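Local coordinates for hemolysin-related protein (PDB 5V6F) that probably serves as a biofilm-associated adhesin, this chain being its second beta-prism lectin domain, which binds mannose-containing glycans such as mannotriose, at residues L65-W77 and T100-V113. Numbering follows the deposited sequence.
Sequences LQSVEVTSGLYNW and THYASNKKVETYTV. With BMA (beta-D-mannopyranose), chain B; MAN (alpha-D-mannopyranose), chain C; MAN (alpha-D-mannopyranose), chain D; SO4 (sulfate ion), chain E.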
ATOM      1  N   LEU A  65     -13.346   1.011  -3.255  1.00  3.91           N
ATOM      2  CA  LEU A  65     -12.224   0.550  -4.063  1.00  4.08           C
ATOM      3  C   LEU A  65     -12.661  -0.539  -5.034  1.00  6.00           C
ATOM      4  O   LEU A  65     -13.312  -1.514  -4.643  1.00  8.82           O
ATOM      5  CB  LEU A  65     -11.104   0.034  -3.157  1.00  5.86           C
ATOM      6  CG  LEU A  65      -9.825  -0.454  -3.834  1.00  6.53           C
ATOM      7  CD1 LEU A  65      -9.149   0.674  -4.606  1.00  5.01           C
ATOM      8  CD2 LEU A  65      -8.886  -1.044  -2.793  1.00  5.14           C
ATOM      9  N   GLN A  66     -12.295  -0.376  -6.305  1.00  4.16           N
ATOM     10  CA  GLN A  66     -12.562  -1.386  -7.319  1.00  4.90           C
ATOM     11  C   GLN A  66     -11.350  -2.270  -7.580  1.00  6.60           C
ATOM     12  O   GLN A  66     -11.473  -3.497  -7.576  1.00  6.02           O
ATOM     13  CB  GLN A  66     -13.018  -0.726  -8.627  1.00  6.29           C
ATOM     14  CG  GLN A  66     -13.257  -1.722  -9.760  1.00  9.53           C
ATOM     15  CD  GLN A  66     -13.821  -1.076 -11.011  1.00 34.31           C
ATOM     16  OE1 GLN A  66     -14.136   0.114 -11.026  1.00 45.83           O
ATOM     17  NE2 GLN A  66     -13.949  -1.864 -12.073  1.00 48.47           N
ATOM     18  N   SER A  67     -10.176  -1.676  -7.786  1.00  4.21           N
ATOM     19  CA  SER A  67      -8.995  -2.459  -8.116  1.00  5.44           C
ATOM     20  C   SER A  67      -7.740  -1.694  -7.730  1.00  7.12           C
ATOM     21  O   SER A  67      -7.763  -0.477  -7.526  1.00  5.26           O
ATOM     22  CB  SER A  67      -8.964  -2.799  -9.608  1.00  6.30           C
ATOM     23  OG  SER A  67      -8.835  -1.617 -10.384  1.00  9.76           O
ATOM     24  N   VAL A  68      -6.635  -2.433  -7.642  1.00  5.77           N
ATOM     25  CA  VAL A  68      -5.322  -1.849  -7.413  1.00  4.17           C
ATOM     26  C   VAL A  68      -4.377  -2.320  -8.505  1.00  6.14           C
ATOM     27  O   VAL A  68      -4.503  -3.426  -9.038  1.00  6.40           O
ATOM     28  CB  VAL A  68      -4.749  -2.203  -6.021  1.00  4.73           C
ATOM     29  CG1 VAL A  68      -5.584  -1.559  -4.924  1.00  6.31           C
ATOM     30  CG2 VAL A  68      -4.676  -3.719  -5.828  1.00  8.13           C
ATOM     31  N   GLU A  69      -3.431  -1.450  -8.842  1.00  3.80           N
ATOM     32  CA  GLU A  69      -2.318  -1.756  -9.730  1.00  4.77           C
ATOM     33  C   GLU A  69      -1.067  -1.396  -8.946  1.00  2.64           C
ATOM     34  O   GLU A  69      -0.806  -0.212  -8.709  1.00  5.04           O
ATOM     35  CB  GLU A  69      -2.424  -0.961 -11.031  1.00  5.15           C
ATOM     36  CG  GLU A  69      -1.399  -1.282 -12.091  1.00  7.33           C
ATOM     37  CD  GLU A  69      -1.632  -0.476 -13.354  1.00 11.98           C
ATOM     38  OE1 GLU A  69      -1.128   0.662 -13.439  1.00 17.63           O
ATOM     39  OE2 GLU A  69      -2.346  -0.971 -14.250  1.00 18.81           O
ATOM     40  N   VAL A  70      -0.322  -2.407  -8.506  1.00  2.45           N
ATOM     41  CA  VAL A  70       0.780  -2.232  -7.565  1.00  2.96           C
ATOM     42  C   VAL A  70       2.085  -2.412  -8.321  1.00  5.74           C
ATOM     43  O   VAL A  70       2.324  -3.470  -8.916  1.00  3.41           O
ATOM     44  CB  VAL A  70       0.688  -3.225  -6.398  1.00  3.77           C
ATOM     45  CG1 VAL A  70       1.836  -3.007  -5.410  1.00  5.38           C
ATOM     46  CG2 VAL A  70      -0.652  -3.095  -5.692  1.00  4.58           C
ATOM     47  N   THR A  71       2.934  -1.390  -8.289  1.00  2.83           N
ATOM     48  CA  THR A  71       4.255  -1.455  -8.899  1.00  4.21           C
ATOM     49  C   THR A  71       5.296  -1.636  -7.799  1.00  4.78           C
ATOM     50  O   THR A  71       5.358  -0.840  -6.854  1.00  3.46           O
ATOM     51  CB  THR A  71       4.547  -0.202  -9.723  1.00  4.63           C
ATOM     52  OG1 THR A  71       3.518  -0.025 -10.704  1.00  5.50           O
ATOM     53  CG2 THR A  71       5.892  -0.326 -10.437  1.00  5.57           C
ATOM     54  N   SER A  72       6.106  -2.681  -7.926  1.00  3.93           N
ATOM     55  CA  SER A  72       7.176  -2.974  -6.985  1.00  3.25           C
ATOM     56  C   SER A  72       8.471  -3.115  -7.766  1.00  3.91           C
ATOM     57  O   SER A  72       8.459  -3.383  -8.969  1.00  6.38           O
ATOM     58  CB  SER A  72       6.899  -4.260  -6.194  1.00  2.83           C
ATOM     59  OG  SER A  72       5.615  -4.243  -5.598  1.00  5.89           O
ATOM     60  N   GLY A  73       9.596  -2.934  -7.086  1.00  3.75           N
ATOM     61  CA  GLY A  73      10.867  -3.133  -7.757  1.00  2.67           C
ATOM     62  C   GLY A  73      12.043  -2.809  -6.866  1.00  2.57           C
ATOM     63  O   GLY A  73      11.908  -2.617  -5.656  1.00  1.77           O
ATOM     64  N   LEU A  74      13.210  -2.761  -7.504  1.00  4.00           N
ATOM     65  CA  LEU A  74      14.471  -2.451  -6.840  1.00  4.14           C
ATOM     66  C   LEU A  74      14.605  -0.938  -6.754  1.00  3.54           C
ATOM     67  O   LEU A  74      15.019  -0.278  -7.709  1.00  3.56           O
ATOM     68  CB  LEU A  74      15.642  -3.070  -7.596  1.00  2.69           C
ATOM     69  CG  LEU A  74      17.031  -2.811  -7.014  1.00  5.90           C
ATOM     70  CD1 LEU A  74      17.142  -3.327  -5.588  1.00  5.22           C
ATOM     71  CD2 LEU A  74      18.093  -3.459  -7.886  1.00 12.10           C
ATOM     72  N   TYR A  75      14.235  -0.395  -5.598  1.00  2.42           N
ATOM     73  CA  TYR A  75      14.290   1.038  -5.357  1.00  2.69           C
ATOM     74  C   TYR A  75      15.715   1.555  -5.512  1.00  2.82           C
ATOM     75  O   TYR A  75      16.678   0.910  -5.088  1.00  2.96           O
ATOM     76  CB  TYR A  75      13.757   1.318  -3.953  1.00  3.18           C
ATOM     77  CG  TYR A  75      13.542   2.767  -3.598  1.00  4.01           C
ATOM     78  CD1 TYR A  75      12.772   3.602  -4.401  1.00  1.09           C
ATOM     79  CD2 TYR A  75      14.080   3.295  -2.433  1.00  2.74           C
ATOM     80  CE1 TYR A  75      12.565   4.928  -4.063  1.00  3.01           C
ATOM     81  CE2 TYR A  75      13.874   4.618  -2.085  1.00  3.23           C
ATOM     82  CZ  TYR A  75      13.114   5.429  -2.902  1.00  2.72           C
ATOM     83  OH  TYR A  75      12.899   6.749  -2.573  1.00  2.46           O
ATOM     84  N   ASN A  76      15.845   2.743  -6.110  1.00  3.11           N
ATOM     85  CA  ASN A  76      17.163   3.262  -6.461  1.00  3.79           C
ATOM     86  C   ASN A  76      18.037   3.551  -5.249  1.00  3.58           C
ATOM     87  O   ASN A  76      19.264   3.594  -5.387  1.00  4.59           O
ATOM     88  CB  ASN A  76      17.031   4.538  -7.287  1.00  4.90           C
ATOM     89  CG  ASN A  76      16.636   4.269  -8.719  1.00  6.37           C
ATOM     90  OD1 ASN A  76      16.703   3.140  -9.212  1.00  5.62           O
ATOM     91  ND2 ASN A  76      16.224   5.313  -9.398  1.00  2.61           N
ATOM     92  N   TRP A  77      17.450   3.777  -4.078  1.00  1.40           N
ATOM     93  CA  TRP A  77      18.232   3.985  -2.866  1.00  3.39           C
ATOM     94  C   TRP A  77      18.335   2.715  -2.034  1.00  4.53           C
ATOM     95  O   TRP A  77      18.830   2.758  -0.902  1.00  5.07           O
ATOM     96  CB  TRP A  77      17.644   5.148  -2.060  1.00  3.30           C
ATOM     97  CG  TRP A  77      17.950   6.453  -2.728  1.00  6.92           C
ATOM     98  CD1 TRP A  77      19.051   7.237  -2.528  1.00  6.77           C
ATOM     99  CD2 TRP A  77      17.173   7.106  -3.739  1.00  4.05           C
ATOM    100  NE1 TRP A  77      18.999   8.341  -3.341  1.00  6.43           N
ATOM    101  CE2 TRP A  77      17.858   8.284  -4.096  1.00  4.65           C
ATOM    102  CE3 TRP A  77      15.959   6.814  -4.370  1.00  3.52           C
ATOM    103  CZ2 TRP A  77      17.370   9.169  -5.058  1.00  5.39           C
ATOM    104  CZ3 TRP A  77      15.478   7.694  -5.321  1.00  4.66           C
ATOM    105  CH2 TRP A  77      16.181   8.860  -5.651  1.00  5.50           C
ATOM    106  N   THR A 100       6.650   5.280 -10.210  1.00  3.79           N
ATOM    107  CA  THR A 100       7.249   4.166 -10.933  1.00  4.88           C
ATOM    108  C   THR A 100       8.635   4.491 -11.478  1.00  4.01           C
ATOM    109  O   THR A 100       9.234   3.645 -12.147  1.00  7.13           O
ATOM    110  CB  THR A 100       6.343   3.729 -12.093  1.00  7.26           C
ATOM    111  OG1 THR A 100       6.231   4.791 -13.052  1.00  5.79           O
ATOM    112  CG2 THR A 100       4.956   3.355 -11.591  1.00  9.63           C
ATOM    113  N   HIS A 101       9.169   5.679 -11.198  1.00  4.99           N
ATOM    114  CA  HIS A 101      10.331   6.184 -11.918  1.00  6.80           C
ATOM    115  C   HIS A 101      11.645   6.039 -11.162  1.00  8.02           C
ATOM    116  O   HIS A 101      12.697   6.362 -11.723  1.00  9.47           O
ATOM    117  CB  HIS A 101      10.112   7.654 -12.283  1.00  5.77           C
ATOM    118  CG  HIS A 101       8.979   7.869 -13.235  1.00 10.73           C
ATOM    119  ND1 HIS A 101       9.144   7.851 -14.603  1.00 19.23           N
ATOM    120  CD2 HIS A 101       7.662   8.092 -13.018  1.00 12.15           C
ATOM    121  CE1 HIS A 101       7.978   8.062 -15.188  1.00 24.94           C
ATOM    122  NE2 HIS A 101       7.063   8.211 -14.248  1.00 14.43           N
ATOM    123  N   TYR A 102      11.628   5.554  -9.924  1.00  4.09           N
ATOM    124  CA  TYR A 102      12.842   5.464  -9.121  1.00  2.71           C
ATOM    125  C   TYR A 102      13.133   4.029  -8.702  1.00  4.44           C
ATOM    126  O   TYR A 102      13.650   3.771  -7.612  1.00  3.79           O
ATOM    127  CB  TYR A 102      12.744   6.385  -7.910  1.00  4.06           C
ATOM    128  CG  TYR A 102      12.560   7.824  -8.318  1.00  4.02           C
ATOM    129  CD1 TYR A 102      11.294   8.347  -8.532  1.00  8.50           C
ATOM    130  CD2 TYR A 102      13.654   8.650  -8.529  1.00  3.98           C
ATOM    131  CE1 TYR A 102      11.119   9.655  -8.921  1.00  5.95           C
ATOM    132  CE2 TYR A 102      13.490   9.967  -8.920  1.00  9.94           C
ATOM    133  CZ  TYR A 102      12.220  10.463  -9.118  1.00 11.16           C
ATOM    134  OH  TYR A 102      12.050  11.773  -9.510  1.00 13.74           O
ATOM    135  N   ALA A 103      12.834   3.079  -9.587  1.00  3.38           N
ATOM    136  CA  ALA A 103      13.119   1.680  -9.325  1.00  4.12           C
ATOM    137  C   ALA A 103      13.388   0.966 -10.638  1.00  3.86           C
ATOM    138  O   ALA A 103      12.814   1.301 -11.680  1.00  7.36           O
ATOM    139  CB  ALA A 103      11.965   0.994  -8.589  1.00  3.09           C
ATOM    140  N   SER A 104      14.267  -0.023 -10.568  1.00  3.21           N
ATOM    141  CA  SER A 104      14.526  -0.951 -11.654  1.00  6.79           C
ATOM    142  C   SER A 104      13.912  -2.304 -11.310  1.00  6.52           C
ATOM    143  O   SER A 104      13.326  -2.493 -10.239  1.00  5.90           O
ATOM    144  CB  SER A 104      16.030  -1.081 -11.897  1.00  6.88           C
ATOM    145  OG  SER A 104      16.664  -1.709 -10.795  1.00  6.62           O
ATOM    146  N   ASN A 105      14.054  -3.253 -12.235  1.00  7.33           N
ATOM    147  CA  ASN A 105      13.592  -4.624 -12.035  1.00  3.72           C
ATOM    148  C   ASN A 105      12.167  -4.648 -11.489  1.00  5.25           C
ATOM    149  O   ASN A 105      11.858  -5.325 -10.506  1.00  6.99           O
ATOM    150  CB  ASN A 105      14.543  -5.382 -11.114  1.00  7.26           C
ATOM    151  CG  ASN A 105      15.966  -5.375 -11.626  1.00 13.98           C
ATOM    152  OD1 ASN A 105      16.205  -5.578 -12.815  1.00 29.95           O
ATOM    153  ND2 ASN A 105      16.916  -5.118 -10.739  1.00 17.36           N
ATOM    154  N   LYS A 106      11.291  -3.910 -12.151  1.00  3.27           N
ATOM    155  CA  LYS A 106       9.949  -3.692 -11.641  1.00  3.19           C
ATOM    156  C   LYS A 106       9.010  -4.822 -12.041  1.00  8.13           C
ATOM    157  O   LYS A 106       9.238  -5.560 -13.004  1.00  6.77           O
ATOM    158  CB  LYS A 106       9.398  -2.354 -12.135  1.00  4.08           C
ATOM    159  CG  LYS A 106      10.121  -1.140 -11.547  1.00  7.04           C
ATOM    160  CD  LYS A 106       9.501   0.189 -11.973  1.00  8.29           C
ATOM    161  CE  LYS A 106       9.619   0.435 -13.472  1.00 14.31           C
ATOM    162  NZ  LYS A 106      11.026   0.391 -13.946  1.00 15.52           N
ATOM    163  N   LYS A 107       7.953  -4.962 -11.254  1.00  3.52           N
ATOM    164  CA  LYS A 107       6.813  -5.800 -11.585  1.00  4.81           C
ATOM    165  C   LYS A 107       5.551  -5.005 -11.297  1.00  3.50           C
ATOM    166  O   LYS A 107       5.555  -4.086 -10.473  1.00  4.60           O
ATOM    167  CB  LYS A 107       6.804  -7.105 -10.782  1.00  4.97           C
ATOM    168  CG  LYS A 107       6.704  -6.908  -9.280  1.00  5.79           C
ATOM    169  CD  LYS A 107       6.540  -8.236  -8.562  1.00  4.93           C
ATOM    170  CE  LYS A 107       6.410  -8.044  -7.055  1.00  8.91           C
ATOM    171  NZ  LYS A 107       6.043  -9.309  -6.354  1.00  6.94           N
ATOM    172  N   VAL A 108       4.472  -5.357 -11.990  1.00  4.25           N
ATOM    173  CA  VAL A 108       3.171  -4.737 -11.785  1.00  4.51           C
ATOM    174  C   VAL A 108       2.160  -5.840 -11.518  1.00  4.91           C
ATOM    175  O   VAL A 108       2.046  -6.787 -12.304  1.00  6.20           O
ATOM    176  CB  VAL A 108       2.743  -3.884 -12.993  1.00  4.70           C
ATOM    177  CG1 VAL A 108       1.415  -3.177 -12.713  1.00  7.68           C
ATOM    178  CG2 VAL A 108       3.822  -2.876 -13.337  1.00  9.58           C
ATOM    179  N   GLU A 109       1.439  -5.724 -10.407  1.00  4.44           N
ATOM    180  CA  GLU A 109       0.445  -6.705  -9.992  1.00  3.88           C
ATOM    181  C   GLU A 109      -0.904  -6.006  -9.895  1.00  4.20           C
ATOM    182  O   GLU A 109      -1.037  -4.998  -9.190  1.00  5.50           O
ATOM    183  CB  GLU A 109       0.850  -7.349  -8.663  1.00  8.76           C
ATOM    184  CG  GLU A 109       2.143  -8.152  -8.776  1.00  7.23           C
ATOM    185  CD  GLU A 109       2.785  -8.480  -7.441  1.00  6.77           C
ATOM    186  OE1 GLU A 109       2.796  -7.614  -6.540  1.00  5.52           O
ATOM    187  OE2 GLU A 109       3.297  -9.609  -7.299  1.00 11.21           O
ATOM    188  N   THR A 110      -1.893  -6.534 -10.613  1.00  5.05           N
ATOM    189  CA  THR A 110      -3.207  -5.918 -10.741  1.00  5.84           C
ATOM    190  C   THR A 110      -4.247  -6.857 -10.150  1.00  7.85           C
ATOM    191  O   THR A 110      -4.218  -8.066 -10.407  1.00  9.34           O
ATOM    192  CB  THR A 110      -3.528  -5.609 -12.208  1.00  9.61           C
ATOM    193  OG1 THR A 110      -2.503  -4.771 -12.760  1.00  9.37           O
ATOM    194  CG2 THR A 110      -4.864  -4.899 -12.333  1.00 11.22           C
ATOM    195  N   TYR A 111      -5.157  -6.302  -9.354  1.00  7.10           N
ATOM    196  CA  TYR A 111      -6.121  -7.109  -8.622  1.00  5.99           C
ATOM    197  C   TYR A 111      -7.407  -6.322  -8.435  1.00  6.98           C
ATOM    198  O   TYR A 111      -7.373  -5.141  -8.080  1.00  4.02           O
ATOM    199  CB  TYR A 111      -5.557  -7.530  -7.262  1.00  8.26           C
ATOM    200  CG  TYR A 111      -6.549  -8.260  -6.391  1.00  5.84           C
ATOM    201  CD1 TYR A 111      -6.757  -9.623  -6.542  1.00  8.06           C
ATOM    202  CD2 TYR A 111      -7.272  -7.587  -5.414  1.00  7.22           C
ATOM    203  CE1 TYR A 111      -7.659 -10.298  -5.747  1.00  9.88           C
ATOM    204  CE2 TYR A 111      -8.174  -8.253  -4.613  1.00  5.89           C
ATOM    205  CZ  TYR A 111      -8.365  -9.612  -4.785  1.00  7.04           C
ATOM    206  OH  TYR A 111      -9.264 -10.287  -3.995  1.00  9.93           O
ATOM    207  N   THR A 112      -8.533  -6.990  -8.671  1.00  3.89           N
ATOM    208  CA  THR A 112      -9.856  -6.393  -8.551  1.00  3.65           C
ATOM    209  C   THR A 112     -10.556  -6.963  -7.327  1.00  4.18           C
ATOM    210  O   THR A 112     -10.634  -8.185  -7.160  1.00  7.20           O
ATOM    211  CB  THR A 112     -10.681  -6.648  -9.817  1.00  9.17           C
ATOM    212  OG1 THR A 112     -10.054  -5.997 -10.927  1.00  7.97           O
ATOM    213  CG2 THR A 112     -12.108  -6.126  -9.669  1.00  8.95           C
ATOM    214  N   VAL A 113     -11.044  -6.078  -6.465  1.00  7.22           N
ATOM    215  CA  VAL A 113     -11.768  -6.493  -5.267  1.00  4.33           C
ATOM    216  C   VAL A 113     -13.100  -7.088  -5.705  1.00  6.47           C
ATOM    217  O   VAL A 113     -13.887  -6.400  -6.370  1.00  7.94           O
ATOM    218  CB  VAL A 113     -11.969  -5.315  -4.301  1.00  5.84           C
ATOM    219  CG1 VAL A 113     -12.630  -5.790  -3.010  1.00  8.10           C
ATOM    220  CG2 VAL A 113     -10.639  -4.639  -3.995  1.00 10.50           C
TER
HETATM  221  C1  BMA B   1      16.723  11.046  -2.131  1.00 10.62           C
HETATM  222  C2  BMA B   1      17.195  10.545  -0.772  1.00  7.83           C
HETATM  223  C3  BMA B   1      16.485   9.208  -0.445  1.00  8.36           C
HETATM  224  C4  BMA B   1      14.974   9.262  -0.700  1.00  7.29           C
HETATM  225  C5  BMA B   1      14.668   9.888  -2.073  1.00  4.48           C
HETATM  226  C6  BMA B   1      13.203  10.144  -2.290  1.00  6.06           C
HETATM  227  O1  BMA B   1      17.275  12.322  -2.352  1.00 11.69           O
HETATM  228  O2  BMA B   1      16.867  11.474   0.254  1.00  9.50           O
HETATM  229  O3  BMA B   1      16.675   8.821   0.900  1.00  7.33           O
HETATM  230  O4  BMA B   1      14.434   7.931  -0.618  1.00  5.58           O
HETATM  231  O5  BMA B   1      15.336  11.164  -2.163  1.00  7.38           O
HETATM  232  O6  BMA B   1      12.668  10.681  -1.090  1.00  4.97           O
HETATM  233  C1  MAN C   3      11.246  10.786  -1.211  1.00  3.06           C
HETATM  234  C2  MAN C   3      10.739  11.568  -0.011  1.00  2.81           C
HETATM  235  C3  MAN C   3      10.952  10.741   1.246  1.00  4.16           C
HETATM  236  C4  MAN C   3      10.365   9.315   1.085  1.00  3.16           C
HETATM  237  C5  MAN C   3      10.875   8.651  -0.222  1.00  2.34           C
HETATM  238  C6  MAN C   3      10.208   7.306  -0.537  1.00  2.25           C
HETATM  239  O2  MAN C   3       9.338  11.801  -0.099  1.00  5.33           O
HETATM  240  O3  MAN C   3      10.396  11.387   2.389  1.00  4.15           O
HETATM  241  O4  MAN C   3      10.761   8.511   2.181  1.00  2.09           O
HETATM  242  O5  MAN C   3      10.629   9.534  -1.329  1.00  4.71           O
HETATM  243  O6  MAN C   3       8.796   7.501  -0.596  1.00  2.42           O
HETATM  244  C1  MAN D   2      17.610   7.746   1.058  1.00  9.02           C
HETATM  245  C2  MAN D   2      17.505   7.295   2.512  1.00 11.07           C
HETATM  246  C3  MAN D   2      18.117   8.371   3.413  1.00 18.62           C
HETATM  247  C4  MAN D   2      19.533   8.733   2.938  1.00 14.91           C
HETATM  248  C5  MAN D   2      19.477   9.175   1.472  1.00 10.78           C
HETATM  249  C6  MAN D   2      20.842   9.477   0.891  1.00 14.38           C
HETATM  250  O2  MAN D   2      18.247   6.092   2.744  1.00 17.30           O
HETATM  251  O3  MAN D   2      18.124   7.980   4.783  1.00 14.50           O
HETATM  252  O4  MAN D   2      20.058   9.790   3.717  1.00 17.28           O
HETATM  253  O5  MAN D   2      18.905   8.111   0.692  1.00 11.79           O
HETATM  254  O6  MAN D   2      21.685   8.367   1.151  1.00 18.94           O
HETATM  255  S   SO4 E1005      12.838  -2.693 -15.529  0.68 14.35           S
HETATM  256  O1  SO4 E1005      13.149  -4.121 -15.471  0.68 16.89           O
HETATM  257  O2  SO4 E1005      14.039  -1.918 -15.216  0.68 15.07           O
HETATM  258  O3  SO4 E1005      11.791  -2.391 -14.564  0.68  7.50           O
HETATM  259  O4  SO4 E1005      12.374  -2.358 -16.873  0.68 17.79           O
HETATM  260  O   HOH W   1     -15.298  -3.947  -5.356  1.00 17.91           O
HETATM  261  O   HOH W   2      -2.540  -3.306 -15.044  1.00 13.76           O
HETATM  262  O   HOH W   3       3.948  -5.298  -7.500  1.00  4.78           O
HETATM  263  O   HOH W   4      17.641   0.531  -8.668  1.00  6.24           O
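Tyr75 and Trp77 meet Tyr102 where strand 65-75 runs up to the glycan pocket; Tyr102 precedes the corner leading into antiparallel strand 106-112. From Tyr75 CB, with CG anti to the backbone N (chi1 -171°), the ring is sent past Tyr102 O to the sugar. CD1 lies 3.3 Å from that oxygen, CE1 touches Tyr102 CB, and CZ is 3.6 Å from O4 of the central beta-mannose, an oxygen at the edge of the Tyr75 ring and in its plane. OH hydrogen-bonds this O4 at 2.8 Å and abuts C6 of the chain C mannose. Tyr102 O is also bonded by Asn76 N, which probably helps to hold the chain as it turns into Trp77. The indole of Trp77 carries the beta-mannose over one face, with C1 3.5 Å from CZ2, while its CZ3 leans on Tyr102 CD2 at 3.8 Å. The two rings are inclined at 32°, and Tyr102 stacks on Phe31, which does line the glycan pocket.

Paired backbone bonds link Val68 with Tyr111, Val70 with Glu109 and Ser72 with Lys107. A beta bulge follows, Asn105 and Lys106 being set against Gly73, and Leu74 resumes the ladder with Ser104. A water bridges Val70 O, Ser72 OG and Glu109 OE1. Lys107 NZ forms a salt bridge with Glu109 OE2 (2.9 Å) from above the carboxylate plane, and both side chains are tied to the backbone of Gly8. Val68 and Val70 pack on Phe7. The pairing forms one side of a four-stranded antiparallel sheet, one of three in the beta-prism lectin fold, with aromatic residues shaping the mannotriose site.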